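Local structure of BH0493 protein (Bacillus halodurans C-125, 2QEE) at residues C[261-266]-C[301-306]. The protein binds zinc and is a putative hydrolase of the amidohydrolase superfamily, found here as an assembly of three copies. Sequence-based numbering, arbitrary orientation.
Sequences IGVKKR and TMLSRE
I261 and M302 pair as neighbours in a parallel sheet, their CA atoms 4.8 Å apart, where strand 257-264 runs beside strand 298-302. Two backbone bonds fix the register: I261 N donates to T301 O at 3.0 Å with an angle of 163° at the hydrogen, and L303 N returns a more bent bond of 142° to I261 O at 2.8 Å. M302 CA also approaches that carbonyl oxygen through a CA-H...O contact.

The side chains of I261 and M302 emerge on one face of the sheet and lie side by side. With M302 CG anti to the carbonyl carbon, the chain extends to SD and bends at chi3, and its terminal CE rests against I261 CG2 at 3.8 Å. I261 also touches L226 of strand 222-226 and A281 of a loop.

L303 can be followed outward from its backbone. CB points toward 261-266, 3.7 Å from I261 O and 3.9 Å from G262 C. CG is anti to the backbone N (chi1 -167°), and from it CD2 reaches forward to V263 CA at 3.6 Å, with G262 O and V263 CB also close; W328 packs against both L303 and V263. G262 has a positive phi, a region glycine reaches readily, and its backbone lies close against L303.

T301 turns its CB away from 261-266; its OG1 is hydrogen-bonded to F324 O, and the side chain of T301 lies about 6 Å from that of H28, a zinc ligand. The buried carbonyl of I261 thus takes both the N-H of L303 and the CA-H of M302, and this parallel pairing at the C-terminal end of strand 298-302 lies beside the zinc site, as expected of barrel strand ends in the amidohydrolase fold.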
ATOM      1  N   ILE C 261      -2.080 -16.882   6.749  1.00 12.99           N
ATOM      2  CA  ILE C 261      -2.504 -17.089   5.387  1.00 13.04           C
ATOM      3  C   ILE C 261      -1.583 -16.300   4.426  1.00 15.41           C
ATOM      4  O   ILE C 261      -1.304 -15.128   4.663  1.00 14.69           O
ATOM      5  CB  ILE C 261      -3.942 -16.601   5.211  1.00 12.88           C
ATOM      6  CG1 ILE C 261      -4.925 -17.468   6.044  1.00 11.43           C
ATOM      7  CG2 ILE C 261      -4.333 -16.642   3.696  1.00 14.63           C
ATOM      8  CD1 ILE C 261      -6.311 -16.790   6.290  1.00 12.99           C
ATOM      9  N   GLY C 262      -1.144 -16.932   3.332  1.00 14.40           N
ATOM     10  CA  GLY C 262      -0.504 -16.161   2.240  1.00 15.55           C
ATOM     11  C   GLY C 262       0.864 -16.687   1.817  1.00 16.65           C
ATOM     12  O   GLY C 262       1.472 -16.126   0.896  1.00 15.73           O
ATOM     13  N   VAL C 263       1.307 -17.799   2.408  1.00 16.14           N
ATOM     14  CA  VAL C 263       2.646 -18.333   2.112  1.00 14.71           C
ATOM     15  C   VAL C 263       2.540 -19.287   0.921  1.00 16.74           C
ATOM     16  O   VAL C 263       1.683 -20.180   0.907  1.00 17.82           O
ATOM     17  CB  VAL C 263       3.306 -19.035   3.345  1.00 17.96           C
ATOM     18  CG1 VAL C 263       2.465 -20.218   3.871  1.00 19.03           C
ATOM     19  CG2 VAL C 263       4.701 -19.466   2.987  1.00 14.08           C
ATOM     20  N   LYS C 264       3.349 -19.027  -0.087  1.00 14.41           N
ATOM     21  CA  LYS C 264       3.459 -19.927  -1.247  1.00 16.88           C
ATOM     22  C   LYS C 264       4.742 -20.775  -1.049  1.00 17.29           C
ATOM     23  O   LYS C 264       5.868 -20.295  -1.178  1.00 16.66           O
ATOM     24  CB  LYS C 264       3.492 -19.088  -2.542  1.00 17.66           C
ATOM     25  CG  LYS C 264       3.657 -19.974  -3.803  1.00 24.50           C
ATOM     26  CD  LYS C 264       3.306 -19.161  -5.087  1.00 19.31           C
ATOM     27  CE  LYS C 264       3.177 -20.112  -6.283  1.00 27.23           C
ATOM     28  NZ  LYS C 264       3.219 -19.396  -7.589  1.00 25.61           N
ATOM     29  N   LYS C 265       4.577 -22.057  -0.724  1.00 19.92           N
ATOM     30  CA  LYS C 265       5.732 -22.878  -0.335  1.00 21.92           C
ATOM     31  C   LYS C 265       6.696 -23.263  -1.450  1.00 22.03           C
ATOM     32  O   LYS C 265       6.281 -23.567  -2.573  1.00 22.91           O
ATOM     33  CB  LYS C 265       5.284 -24.180   0.350  1.00 24.48           C
ATOM     34  CG  LYS C 265       4.391 -24.027   1.593  1.00 27.97           C
ATOM     35  CD  LYS C 265       5.102 -23.481   2.802  1.00 29.51           C
ATOM     36  CE  LYS C 265       6.072 -24.468   3.404  1.00 30.21           C
ATOM     37  NZ  LYS C 265       6.932 -23.822   4.473  1.00 26.94           N
ATOM     38  N   ARG C 266       7.980 -23.267  -1.129  1.00 22.18           N
ATOM     39  CA  ARG C 266       8.994 -23.895  -1.989  1.00 25.35           C
ATOM     40  C   ARG C 266       8.989 -23.397  -3.438  1.00 23.07           C
ATOM     41  O   ARG C 266       9.037 -24.209  -4.405  1.00 22.44           O
ATOM     42  CB  ARG C 266       8.818 -25.422  -1.956  1.00 25.12           C
ATOM     43  CG  ARG C 266       9.019 -26.028  -0.566  1.00 34.00           C
ATOM     44  CD  ARG C 266       8.657 -27.541  -0.601  1.00 31.33           C
ATOM     45  NE  ARG C 266       7.242 -27.750  -0.935  1.00 46.54           N
ATOM     46  CZ  ARG C 266       6.250 -27.774  -0.040  1.00 38.92           C
ATOM     47  NH1 ARG C 266       6.499 -27.621   1.260  1.00 48.63           N
ATOM     48  NH2 ARG C 266       5.004 -27.953  -0.455  1.00 48.69           N
ATOM     49  N   THR C 301      -3.288 -13.887  10.953  1.00 13.27           N
ATOM     50  CA  THR C 301      -2.255 -12.987  10.437  1.00 13.14           C
ATOM     51  C   THR C 301      -2.096 -13.315   8.942  1.00 14.32           C
ATOM     52  O   THR C 301      -2.285 -14.487   8.540  1.00 14.91           O
ATOM     53  CB  THR C 301      -0.934 -13.104  11.234  1.00 15.50           C
ATOM     54  OG1 THR C 301      -0.115 -11.942  11.018  1.00 13.33           O
ATOM     55  CG2 THR C 301      -0.099 -14.376  10.906  1.00 13.80           C
ATOM     56  N   MET C 302      -1.730 -12.306   8.135  1.00 12.18           N
ATOM     57  CA  MET C 302      -1.678 -12.539   6.676  1.00 14.11           C
ATOM     58  C   MET C 302      -0.352 -12.068   6.139  1.00 12.98           C
ATOM     59  O   MET C 302       0.260 -11.155   6.692  1.00 12.41           O
ATOM     60  CB  MET C 302      -2.826 -11.886   5.907  1.00 14.89           C
ATOM     61  CG  MET C 302      -4.191 -12.491   6.299  1.00 15.31           C
ATOM     62  SD  MET C 302      -5.598 -11.906   5.432  1.00 16.87           S
ATOM     63  CE  MET C 302      -5.442 -13.005   3.932  1.00 13.14           C
ATOM     64  N   LEU C 303       0.085 -12.706   5.059  1.00 13.04           N
ATOM     65  CA  LEU C 303       1.475 -12.457   4.628  1.00 13.26           C
ATOM     66  C   LEU C 303       1.639 -11.323   3.592  1.00 12.38           C
ATOM     67  O   LEU C 303       2.742 -10.744   3.479  1.00 11.66           O
ATOM     68  CB  LEU C 303       2.082 -13.754   4.063  1.00 14.34           C
ATOM     69  CG  LEU C 303       3.599 -13.796   3.842  1.00 12.32           C
ATOM     70  CD1 LEU C 303       4.462 -13.471   5.065  1.00 13.41           C
ATOM     71  CD2 LEU C 303       3.972 -15.262   3.307  1.00 15.35           C
ATOM     72  N   SER C 304       0.606 -11.110   2.794  1.00 12.70           N
ATOM     73  CA  SER C 304       0.700 -10.093   1.691  1.00 11.05           C
ATOM     74  C   SER C 304       0.475  -8.678   2.302  1.00 10.46           C
ATOM     75  O   SER C 304      -0.503  -8.458   3.024  1.00 12.38           O
ATOM     76  CB  SER C 304      -0.346 -10.401   0.602  1.00 14.00           C
ATOM     77  OG  SER C 304      -0.391  -9.333  -0.365  1.00 12.46           O
ATOM     78  N   ARG C 305       1.287  -7.699   1.841  1.00 11.84           N
ATOM     79  CA  ARG C 305       1.074  -6.307   2.225  1.00 12.80           C
ATOM     80  C   ARG C 305      -0.344  -5.908   1.829  1.00 12.81           C
ATOM     81  O   ARG C 305      -1.005  -5.129   2.525  1.00 10.33           O
ATOM     82  CB  ARG C 305       2.079  -5.388   1.495  1.00 10.67           C
ATOM     83  CG  ARG C 305       1.972  -3.934   1.953  1.00  9.49           C
ATOM     84  CD  ARG C 305       2.896  -3.069   1.060  1.00 12.37           C
ATOM     85  NE  ARG C 305       2.794  -1.690   1.550  1.00 12.42           N
ATOM     86  CZ  ARG C 305       3.033  -0.618   0.810  1.00 17.20           C
ATOM     87  NH1 ARG C 305       3.384  -0.774  -0.468  1.00 12.72           N
ATOM     88  NH2 ARG C 305       3.000   0.586   1.376  1.00 14.44           N
ATOM     89  N   GLU C 306      -0.812  -6.446   0.693  1.00 12.46           N
ATOM     90  CA  GLU C 306      -2.017  -5.971   0.036  1.00 11.69           C
ATOM     91  C   GLU C 306      -3.307  -6.520   0.711  1.00 10.57           C
ATOM     92  O   GLU C 306      -4.431  -6.109   0.369  1.00 14.40           O
ATOM     93  CB  GLU C 306      -2.003  -6.321  -1.457  1.00 12.76           C
ATOM     94  CG  GLU C 306      -1.093  -5.405  -2.233  1.00 13.38           C
ATOM     95  CD  GLU C 306       0.379  -5.543  -1.866  1.00 16.27           C
ATOM     96  OE1 GLU C 306       0.864  -6.703  -1.832  1.00 14.29           O
ATOM     97  OE2 GLU C 306       1.051  -4.473  -1.752  1.00 15.83           O
TER